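Local coordinates for protein cytochrome P450 (PDB 5L92) that binds heme and the steroid corticosterone and, as a cytochrome P450 monooxygenase, probably uses molecular oxygen to hydroxylate steroids, at residues P25-R33 with W316-A324; V38-V49 with T301-A309. All blocks are in the same frame, centred on the assembly; numbering follows the deposited sequence.

Overall arrangement
Contacts 1 and 2 lie on the same side of the chain's centre, about 16 Å apart between centres, and both attach N-terminal elements to the part that follows the heme-binding residue Arg294. Contact 1 (25-33 with 316-324) is buried and joins two helices through rings, a stacked guanidinium and backbone. Contact 2 (38-49 with 301-309) sits farther out, only partly buried: two beta hairpins meet through aliphatic groups and one indole face, with a lysine at the margin. The five-stranded mixed sheet ties them together. Strand 46-49 belongs to contact 2, yet Val49 O and Asp48 OD1 probably accept hydrogen bonds from N and NE1 of Trp316, which opens the second segment of contact 1.

Contact 1. Residues P25-R33 with W316-A324; sequences PFSWYEEMR and WMGSAHRDA
Trp316, at the N-cap of the short helix 317-320, offers the face of its indole to Trp28: the six-membered rings form a T-shaped pair, centroids 5.5 Å apart and planes at 89°. Tyr29 completes this aromatic cluster at a slant, its OH 3.3 Å from Trp316 CE3 and hydrogen-bonded to Gln290. Gly318, without a side chain, lets the tyrosine ring settle on the backbone, Tyr29 CE2 lying 3.6 Å from Gly318 C. Ser319 uses CB and OG differently: CB makes a CH-pi contact over the Tyr29 face, while OG, turned anti to the backbone N (chi1 -174°) toward Arg33, accepts from its NH1 in the guanidinium plane (3.2 Å) and also bonds Phe50 O. The Arg322 chain bends at chi2 (-69°) and lays its guanidinium flat on Phe26, CZ 3.6 Å from the ring centroid; Pro25 CD covers the opposite ring face. Arg33 spreads its guanidinium over the Arg322-Asp323 peptide. In this packing of P450 helices A and K', Arg33 thus relies on hydroxyl and peptide, whereas Arg322 has an anion: Glu331 probably offsets its buried charge and, with the NH2 bond to Tyr285 O, helps fix the guanidinium's rotation on the ring.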
loop_
_atom_site.group_PDB
_atom_site.type_symbol
_atom_site.label_atom_id
_atom_site.label_comp_id
_atom_site.label_asym_id
_atom_site.label_seq_id
_atom_site.Cartn_x
_atom_site.Cartn_y
_atom_site.Cartn_z
ATOM N N PRO A 25 2.571 -6.356 15.751
ATOM C CA PRO A 25 4.007 -6.196 15.999
ATOM C C PRO A 25 4.361 -5.034 16.917
ATOM O O PRO A 25 5.552 -4.788 17.149
ATOM C CB PRO A 25 4.563 -5.950 14.581
ATOM C CG PRO A 25 3.416 -5.243 13.860
ATOM C CD PRO A 25 2.163 -5.870 14.415
ATOM N N PHE A 26 3.374 -4.346 17.490
ATOM C CA PHE A 26 3.650 -3.045 18.098
ATOM C C PHE A 26 4.370 -3.133 19.443
ATOM O O PHE A 26 5.086 -2.195 19.788
ATOM C CB PHE A 26 2.340 -2.253 18.208
ATOM C CG PHE A 26 1.546 -2.262 16.899
ATOM C CD1 PHE A 26 2.000 -1.573 15.817
ATOM C CD2 PHE A 26 0.384 -2.995 16.780
ATOM C CE1 PHE A 26 1.295 -1.588 14.615
ATOM C CE2 PHE A 26 -0.312 -3.010 15.594
ATOM C CZ PHE A 26 0.161 -2.325 14.512
ATOM N N SER A 27 4.257 -4.236 20.171
ATOM C CA SER A 27 5.052 -4.382 21.393
ATOM C C SER A 27 6.538 -4.511 21.071
ATOM O O SER A 27 7.386 -3.923 21.754
ATOM C CB SER A 27 4.569 -5.592 22.197
ATOM O OG SER A 27 3.352 -5.289 22.830
ATOM N N TRP A 28 6.860 -5.267 20.025
ATOM C CA TRP A 28 8.227 -5.351 19.519
ATOM C C TRP A 28 8.771 -3.986 19.109
ATOM O O TRP A 28 9.890 -3.612 19.502
ATOM C CB TRP A 28 8.279 -6.297 18.332
ATOM C CG TRP A 28 9.679 -6.460 17.743
ATOM C CD1 TRP A 28 10.816 -6.849 18.418
ATOM C CD2 TRP A 28 10.092 -6.213 16.382
ATOM N NE1 TRP A 28 11.898 -6.871 17.555
ATOM C CE2 TRP A 28 11.481 -6.488 16.306
ATOM C CE3 TRP A 28 9.427 -5.794 15.222
ATOM C CZ2 TRP A 28 12.198 -6.394 15.114
ATOM C CZ3 TRP A 28 10.144 -5.690 14.045
ATOM C CH2 TRP A 28 11.521 -5.977 14.004
ATOM N N TYR A 29 8.021 -3.257 18.255
ATOM C CA TYR A 29 8.412 -1.900 17.877
ATOM C C TYR A 29 8.721 -1.050 19.109
ATOM O O TYR A 29 9.713 -0.313 19.143
ATOM C CB TYR A 29 7.297 -1.204 17.069
ATOM C CG TYR A 29 6.887 -1.761 15.712
ATOM C CD1 TYR A 29 7.712 -2.601 14.972
ATOM C CD2 TYR A 29 5.661 -1.397 15.161
ATOM C CE1 TYR A 29 7.299 -3.097 13.735
ATOM C CE2 TYR A 29 5.247 -1.880 13.957
ATOM C CZ TYR A 29 6.076 -2.714 13.228
ATOM O OH TYR A 29 5.664 -3.179 12.012
ATOM N N GLU A 30 7.833 -1.081 20.097
ATOM C CA GLU A 30 8.007 -0.255 21.290
ATOM C C GLU A 30 9.284 -0.628 22.037
ATOM O O GLU A 30 10.083 0.247 22.394
ATOM C CB GLU A 30 6.797 -0.398 22.199
ATOM C CG GLU A 30 6.893 0.349 23.534
ATOM C CD GLU A 30 5.633 0.178 24.340
ATOM O OE1 GLU A 30 5.311 -0.978 24.695
ATOM O OE2 GLU A 30 4.945 1.187 24.586
ATOM N N GLU A 31 9.478 -1.922 22.295
ATOM C CA GLU A 31 10.720 -2.401 22.891
ATOM C C GLU A 31 11.934 -1.792 22.196
ATOM O O GLU A 31 12.822 -1.236 22.852
ATOM C CB GLU A 31 10.787 -3.938 22.824
ATOM C CG GLU A 31 11.994 -4.573 23.551
ATOM C CD GLU A 31 12.008 -4.273 25.051
ATOM O OE1 GLU A 31 10.918 -4.150 25.657
ATOM O OE2 GLU A 31 13.113 -4.146 25.623
ATOM N N MET A 32 11.992 -1.902 20.863
ATOM C CA MET A 32 13.170 -1.439 20.118
ATOM C C MET A 32 13.294 0.080 20.155
ATOM O O MET A 32 14.393 0.612 20.328
ATOM C CB MET A 32 13.095 -1.921 18.660
ATOM C CG MET A 32 13.156 -3.419 18.472
ATOM S SD MET A 32 14.541 -4.204 19.310
ATOM C CE MET A 32 13.753 -5.459 20.335
ATOM N N ARG A 33 12.176 0.796 19.957
ATOM C CA ARG A 33 12.184 2.255 20.034
ATOM C C ARG A 33 12.812 2.735 21.338
ATOM O O ARG A 33 13.594 3.690 21.349
ATOM C CB ARG A 33 10.759 2.818 19.918
ATOM C CG ARG A 33 10.389 3.307 18.548
ATOM C CD ARG A 33 9.144 4.202 18.512
ATOM N NE ARG A 33 8.152 3.908 19.538
ATOM C CZ ARG A 33 7.260 2.922 19.495
ATOM N NH1 ARG A 33 7.213 2.092 18.465
ATOM N NH2 ARG A 33 6.417 2.764 20.503
ATOM N N TRP A 316 10.808 1.551 9.597
ATOM C CA TRP A 316 9.528 1.000 10.014
ATOM C C TRP A 316 8.539 2.137 10.275
ATOM O O TRP A 316 8.396 2.609 11.403
ATOM C CB TRP A 316 9.713 0.144 11.255
ATOM C CG TRP A 316 10.461 -1.176 10.992
ATOM C CD1 TRP A 316 11.805 -1.380 11.034
ATOM C CD2 TRP A 316 9.880 -2.440 10.657
ATOM N NE1 TRP A 316 12.102 -2.695 10.762
ATOM C CE2 TRP A 316 10.934 -3.370 10.524
ATOM C CE3 TRP A 316 8.569 -2.883 10.494
ATOM C CZ2 TRP A 316 10.716 -4.716 10.217
ATOM C CZ3 TRP A 316 8.343 -4.213 10.169
ATOM C CH2 TRP A 316 9.418 -5.123 10.031
ATOM N N MET A 317 7.763 2.502 9.258
ATOM C CA MET A 317 6.762 3.538 9.498
ATOM C C MET A 317 5.767 3.095 10.571
ATOM O O MET A 317 5.348 3.911 11.395
ATOM C CB MET A 317 6.036 3.913 8.214
ATOM C CG MET A 317 6.977 4.552 7.186
ATOM S SD MET A 317 7.523 3.311 6.007
ATOM C CE MET A 317 6.012 3.248 5.073
ATOM N N GLY A 318 5.421 1.797 10.604
ATOM C CA GLY A 318 4.550 1.288 11.651
ATOM C C GLY A 318 5.054 1.569 13.062
ATOM O O GLY A 318 4.267 1.875 13.969
ATOM N N SER A 319 6.365 1.478 13.266
ATOM C CA SER A 319 6.975 1.842 14.537
ATOM C C SER A 319 6.994 3.351 14.767
ATOM O O SER A 319 6.644 3.828 15.855
ATOM C CB SER A 319 8.394 1.285 14.587
ATOM O OG SER A 319 8.969 1.494 15.863
ATOM N N ALA A 320 7.451 4.108 13.767
ATOM C CA ALA A 320 7.453 5.564 13.853
ATOM C C ALA A 320 6.087 6.106 14.243
ATOM O O ALA A 320 5.995 7.140 14.917
ATOM C CB ALA A 320 7.876 6.179 12.517
ATOM N N HIS A 321 5.012 5.457 13.772
ATOM C CA HIS A 321 3.655 5.930 13.974
ATOM C C HIS A 321 3.178 5.786 15.418
ATOM O O HIS A 321 2.101 6.319 15.733
ATOM C CB HIS A 321 2.704 5.158 13.075
ATOM C CG HIS A 321 2.812 5.503 11.628
ATOM N ND1 HIS A 321 2.296 4.699 10.632
ATOM C CD2 HIS A 321 3.403 6.550 11.007
ATOM C CE1 HIS A 321 2.524 5.266 9.463
ATOM N NE2 HIS A 321 3.208 6.378 9.659
ATOM N N ARG A 322 3.917 5.022 16.241
ATOM C CA ARG A 322 3.664 4.782 17.654
ATOM C C ARG A 322 4.687 5.474 18.571
ATOM O O ARG A 322 4.760 5.159 19.756
ATOM C CB ARG A 322 3.678 3.278 17.943
ATOM C CG ARG A 322 2.788 2.383 17.100
ATOM C CD ARG A 322 1.335 2.605 17.381
ATOM N NE ARG A 322 0.420 1.676 16.709
ATOM C CZ ARG A 322 -0.242 0.698 17.326
ATOM N NH1 ARG A 322 -0.102 0.485 18.629
ATOM N NH2 ARG A 322 -1.067 -0.052 16.648
ATOM N N ASP A 323 5.480 6.390 18.044
ATOM C CA ASP A 323 6.551 7.047 18.779
ATOM C C ASP A 323 5.956 8.134 19.683
ATOM O O ASP A 323 5.281 9.052 19.194
ATOM C CB ASP A 323 7.525 7.634 17.754
ATOM C CG ASP A 323 8.785 8.203 18.378
ATOM O OD1 ASP A 323 8.691 8.823 19.462
ATOM O OD2 ASP A 323 9.873 8.041 17.763
ATOM N N ALA A 324 6.193 8.032 20.993
ATOM C CA ALA A 324 5.494 8.930 21.926
ATOM C C ALA A 324 5.887 10.393 21.730
ATOM O O ALA A 324 5.059 11.291 21.953
ATOM C CB ALA A 324 5.762 8.517 23.357
#

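Contact 2. Residues V38-V49 with T301-A309; sequences VQWDEERQVWDV and TLAGKKLKA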
loop_
_atom_site.group_PDB
_atom_site.type_symbol
_atom_site.label_atom_id
_atom_site.label_comp_id
_atom_site.label_asym_id
_atom_site.label_seq_id
_atom_site.Cartn_x
_atom_site.Cartn_y
_atom_site.Cartn_z
ATOM N N VAL A 38 17.949 2.244 16.156
ATOM C CA VAL A 38 18.710 1.931 14.946
ATOM C C VAL A 38 19.570 0.737 15.290
ATOM O O VAL A 38 20.446 0.839 16.149
ATOM C CB VAL A 38 19.571 3.109 14.477
ATOM C CG1 VAL A 38 20.570 2.691 13.364
ATOM C CG2 VAL A 38 18.674 4.235 14.005
ATOM N N GLN A 39 19.341 -0.402 14.641
ATOM C CA GLN A 39 20.182 -1.532 14.997
ATOM C C GLN A 39 20.288 -2.556 13.886
ATOM O O GLN A 39 19.353 -2.779 13.103
ATOM C CB GLN A 39 19.721 -2.192 16.305
ATOM C CG GLN A 39 18.510 -3.082 16.301
ATOM C CD GLN A 39 18.209 -3.589 17.729
ATOM O OE1 GLN A 39 17.249 -3.154 18.385
ATOM N NE2 GLN A 39 19.069 -4.467 18.228
ATOM N N TRP A 40 21.492 -3.116 13.798
ATOM C CA TRP A 40 21.795 -4.121 12.801
ATOM C C TRP A 40 21.213 -5.444 13.264
ATOM O O TRP A 40 21.461 -5.887 14.397
ATOM C CB TRP A 40 23.299 -4.235 12.593
ATOM C CG TRP A 40 23.713 -5.333 11.640
ATOM C CD1 TRP A 40 24.276 -6.542 11.960
ATOM C CD2 TRP A 40 23.621 -5.302 10.220
ATOM N NE1 TRP A 40 24.531 -7.262 10.822
ATOM C CE2 TRP A 40 24.144 -6.528 9.737
ATOM C CE3 TRP A 40 23.144 -4.367 9.305
ATOM C CZ2 TRP A 40 24.200 -6.842 8.383
ATOM C CZ3 TRP A 40 23.200 -4.693 7.921
ATOM C CH2 TRP A 40 23.729 -5.909 7.490
ATOM N N ASP A 41 20.418 -6.054 12.401
ATOM C CA ASP A 41 19.889 -7.386 12.644
ATOM C C ASP A 41 20.707 -8.399 11.863
ATOM O O ASP A 41 20.670 -8.424 10.626
ATOM C CB ASP A 41 18.422 -7.518 12.257
ATOM C CG ASP A 41 17.836 -8.770 12.821
ATOM O OD1 ASP A 41 17.720 -8.836 14.070
ATOM O OD2 ASP A 41 17.596 -9.708 12.049
ATOM N N GLU A 42 21.423 -9.252 12.602
ATOM C CA GLU A 42 22.325 -10.220 11.984
ATOM C C GLU A 42 21.567 -11.177 11.083
ATOM O O GLU A 42 21.933 -11.378 9.922
ATOM C CB GLU A 42 23.094 -10.994 13.074
ATOM C CG GLU A 42 24.226 -10.194 13.702
ATOM C CD GLU A 42 23.804 -9.334 14.883
ATOM O OE1 GLU A 42 22.621 -9.411 15.341
ATOM O OE2 GLU A 42 24.698 -8.594 15.361
ATOM N N GLU A 43 20.513 -11.793 11.615
ATOM C CA GLU A 43 19.697 -12.730 10.840
ATOM C C GLU A 43 19.223 -12.115 9.527
ATOM O O GLU A 43 19.560 -12.602 8.445
ATOM C CB GLU A 43 18.507 -13.191 11.699
ATOM C CG GLU A 43 17.663 -14.296 11.087
ATOM C CD GLU A 43 18.471 -15.539 10.805
ATOM O OE1 GLU A 43 19.104 -16.072 11.752
ATOM O OE2 GLU A 43 18.492 -15.964 9.638
ATOM N N ARG A 44 18.450 -11.019 9.597
ATOM C CA ARG A 44 17.888 -10.450 8.375
ATOM C C ARG A 44 18.868 -9.574 7.613
ATOM O O ARG A 44 18.551 -9.157 6.491
ATOM C CB ARG A 44 16.617 -9.657 8.698
ATOM C CG ARG A 44 15.412 -10.528 8.966
ATOM C CD ARG A 44 14.205 -9.688 9.410
ATOM N NE ARG A 44 14.513 -9.016 10.686
ATOM C CZ ARG A 44 14.595 -7.695 10.851
ATOM N NH1 ARG A 44 14.321 -6.844 9.854
ATOM N NH2 ARG A 44 14.896 -7.221 12.046
ATOM N N GLN A 45 20.055 -9.289 8.157
ATOM C CA GLN A 45 21.081 -8.590 7.364
ATOM C C GLN A 45 20.617 -7.178 6.955
ATOM O O GLN A 45 20.777 -6.749 5.813
ATOM C CB GLN A 45 21.446 -9.427 6.126
ATOM C CG GLN A 45 22.045 -10.773 6.432
ATOM C CD GLN A 45 23.523 -10.671 6.756
ATOM O OE1 GLN A 45 24.317 -10.374 5.888
ATOM N NE2 GLN A 45 23.886 -10.877 8.028
ATOM N N VAL A 46 20.024 -6.450 7.900
ATOM C CA VAL A 46 19.533 -5.099 7.645
ATOM C C VAL A 46 19.732 -4.251 8.896
ATOM O O VAL A 46 19.800 -4.761 10.019
ATOM C CB VAL A 46 18.025 -5.068 7.221
ATOM C CG1 VAL A 46 17.779 -5.820 5.920
ATOM C CG2 VAL A 46 17.130 -5.615 8.321
ATOM N N TRP A 47 19.801 -2.942 8.692
ATOM C CA TRP A 47 19.627 -1.961 9.754
ATOM C C TRP A 47 18.147 -1.627 9.877
ATOM O O TRP A 47 17.582 -1.017 8.974
ATOM C CB TRP A 47 20.375 -0.665 9.458
ATOM C CG TRP A 47 21.804 -0.750 9.483
ATOM C CD1 TRP A 47 22.618 -0.977 8.433
ATOM C CD2 TRP A 47 22.639 -0.601 10.622
ATOM N NE1 TRP A 47 23.917 -0.947 8.829
ATOM C CE2 TRP A 47 23.961 -0.740 10.180
ATOM C CE3 TRP A 47 22.398 -0.347 11.974
ATOM C CZ2 TRP A 47 25.053 -0.645 11.037
ATOM C CZ3 TRP A 47 23.488 -0.254 12.837
ATOM C CH2 TRP A 47 24.803 -0.400 12.357
ATOM N N ASP A 48 17.542 -2.013 10.989
ATOM C CA ASP A 48 16.204 -1.577 11.350
ATOM C C ASP A 48 16.234 -0.162 11.929
ATOM O O ASP A 48 17.155 0.201 12.666
ATOM C CB ASP A 48 15.618 -2.538 12.371
ATOM C CG ASP A 48 15.324 -3.890 11.788
ATOM O OD1 ASP A 48 14.879 -3.986 10.629
ATOM O OD2 ASP A 48 15.526 -4.873 12.511
ATOM N N VAL A 49 15.236 0.645 11.560
ATOM C CA VAL A 49 15.081 2.022 12.057
ATOM C C VAL A 49 13.650 2.185 12.585
ATOM O O VAL A 49 12.682 2.146 11.810
ATOM C CB VAL A 49 15.392 3.038 10.960
ATOM C CG1 VAL A 49 15.162 4.457 11.432
ATOM C CG2 VAL A 49 16.845 2.852 10.483
ATOM N N THR A 301 26.343 8.149 9.346
ATOM C CA THR A 301 25.988 7.944 10.732
ATOM C C THR A 301 24.515 8.300 10.895
ATOM O O THR A 301 24.063 9.319 10.373
ATOM C CB THR A 301 26.893 8.778 11.638
ATOM O OG1 THR A 301 28.252 8.378 11.410
ATOM C CG2 THR A 301 26.536 8.582 13.145
ATOM N N LEU A 302 23.760 7.413 11.543
ATOM C CA LEU A 302 22.320 7.592 11.736
ATOM C C LEU A 302 22.054 7.267 13.193
ATOM O O LEU A 302 22.307 6.138 13.611
ATOM C CB LEU A 302 21.491 6.673 10.824
ATOM C CG LEU A 302 19.958 6.809 10.961
ATOM C CD1 LEU A 302 19.495 8.145 10.381
ATOM C CD2 LEU A 302 19.171 5.660 10.319
ATOM N N ALA A 303 21.644 8.264 13.977
ATOM C CA ALA A 303 21.483 8.100 15.434
ATOM C C ALA A 303 22.716 7.455 16.081
ATOM O O ALA A 303 22.621 6.565 16.935
ATOM C CB ALA A 303 20.222 7.292 15.741
ATOM N N GLY A 304 23.896 7.897 15.657
ATOM C CA GLY A 304 25.121 7.445 16.300
ATOM C C GLY A 304 25.625 6.088 15.863
ATOM O O GLY A 304 26.645 5.625 16.391
ATOM N N LYS A 305 24.951 5.442 14.918
ATOM C CA LYS A 305 25.378 4.185 14.339
ATOM C C LYS A 305 26.000 4.444 12.975
ATOM O O LYS A 305 25.624 5.378 12.280
ATOM C CB LYS A 305 24.192 3.234 14.207
ATOM C CG LYS A 305 23.613 2.766 15.547
ATOM C CD LYS A 305 24.522 1.716 16.190
ATOM C CE LYS A 305 24.007 1.315 17.569
ATOM N NZ LYS A 305 22.979 0.244 17.458
ATOM N N LYS A 306 26.936 3.602 12.586
ATOM C CA LYS A 306 27.752 3.855 11.403
ATOM C C LYS A 306 27.341 2.870 10.313
ATOM O O LYS A 306 27.798 1.729 10.284
ATOM C CB LYS A 306 29.234 3.749 11.753
ATOM C CG LYS A 306 29.652 4.800 12.777
ATOM C CD LYS A 306 31.062 4.582 13.262
ATOM C CE LYS A 306 32.070 4.979 12.190
ATOM N NZ LYS A 306 33.436 4.404 12.416
ATOM N N LEU A 307 26.489 3.330 9.409
ATOM C CA LEU A 307 26.008 2.491 8.331
ATOM C C LEU A 307 27.028 2.550 7.197
ATOM O O LEU A 307 27.622 3.594 6.949
ATOM C CB LEU A 307 24.622 2.963 7.891
ATOM C CG LEU A 307 23.447 2.652 8.844
ATOM C CD1 LEU A 307 23.606 3.175 10.250
ATOM C CD2 LEU A 307 22.183 3.222 8.319
ATOM N N LYS A 308 27.279 1.414 6.556
ATOM C CA LYS A 308 28.292 1.320 5.513
ATOM C C LYS A 308 27.648 1.254 4.136
ATOM O O LYS A 308 26.571 0.664 3.961
ATOM C CB LYS A 308 29.186 0.084 5.679
ATOM C CG LYS A 308 29.774 -0.072 7.040
ATOM C CD LYS A 308 30.622 1.134 7.416
ATOM C CE LYS A 308 31.403 0.854 8.675
ATOM N NZ LYS A 308 32.334 -0.287 8.399
ATOM N N ALA A 309 28.346 1.837 3.165
ATOM C CA ALA A 309 27.986 1.731 1.758
ATOM C C ALA A 309 27.517 0.327 1.424
ATOM O O ALA A 309 28.178 -0.656 1.766
ATOM C CB ALA A 309 29.201 2.109 0.886
HETATM O O HOH W 1 23.390 -2.498 15.776
#
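Trp47 and Leu307 meet where two beta hairpins pack, a junction that in P450 terms places the first two strands of the large beta-1 sheet against the small two-stranded beta-2 sheet. The contact illustrates how hairpins can be joined by side chains rather than by strand pairing.

Most of the contact is apolar. Leu307 CG stands almost straight above the five-membered ring of Trp47, 3.5 Å from its centroid, in a CH-pi contact; the opposite indole face is covered by Trp40, so the ring is sandwiched, while Glu311 takes its NE1. Val38 spreads its two methyls between partners: CG1 runs alongside Lys305, 3.7 Å from its CG, and CG2 lies 3.8 Å from Ala303 CB, on the type I' turn of the second hairpin. Deeper in, Val49 CG2 and Leu302 CD2 touch tip to tip at 3.6 Å.

The polar part is small. Lys305, folded back by its chi2 (-75°) and chi4 bends, runs antiparallel to the Val38 side chain and gives its NZ to Val38 O (2.9 Å), in the carbonyl plane. NZ also reaches a water, at 3.2 Å, that accepts from Trp40 N, so the ammonium is tied to Val38 directly and to Trp40, two residues on, through the water.

Within hairpin 38-49, the far end is set by a G1 bulge, with Gln45 and Val46 facing Asp41, and by an Asx motif in which Asp41 OD2 accepts from Arg44 N at 2.9 Å. The Arg44 side chain then ties the turn to strand 46-49: its NH1 meets the syn lone pair of Asp48 OD1, 3.0 Å away and within 6° of the guanidinium plane.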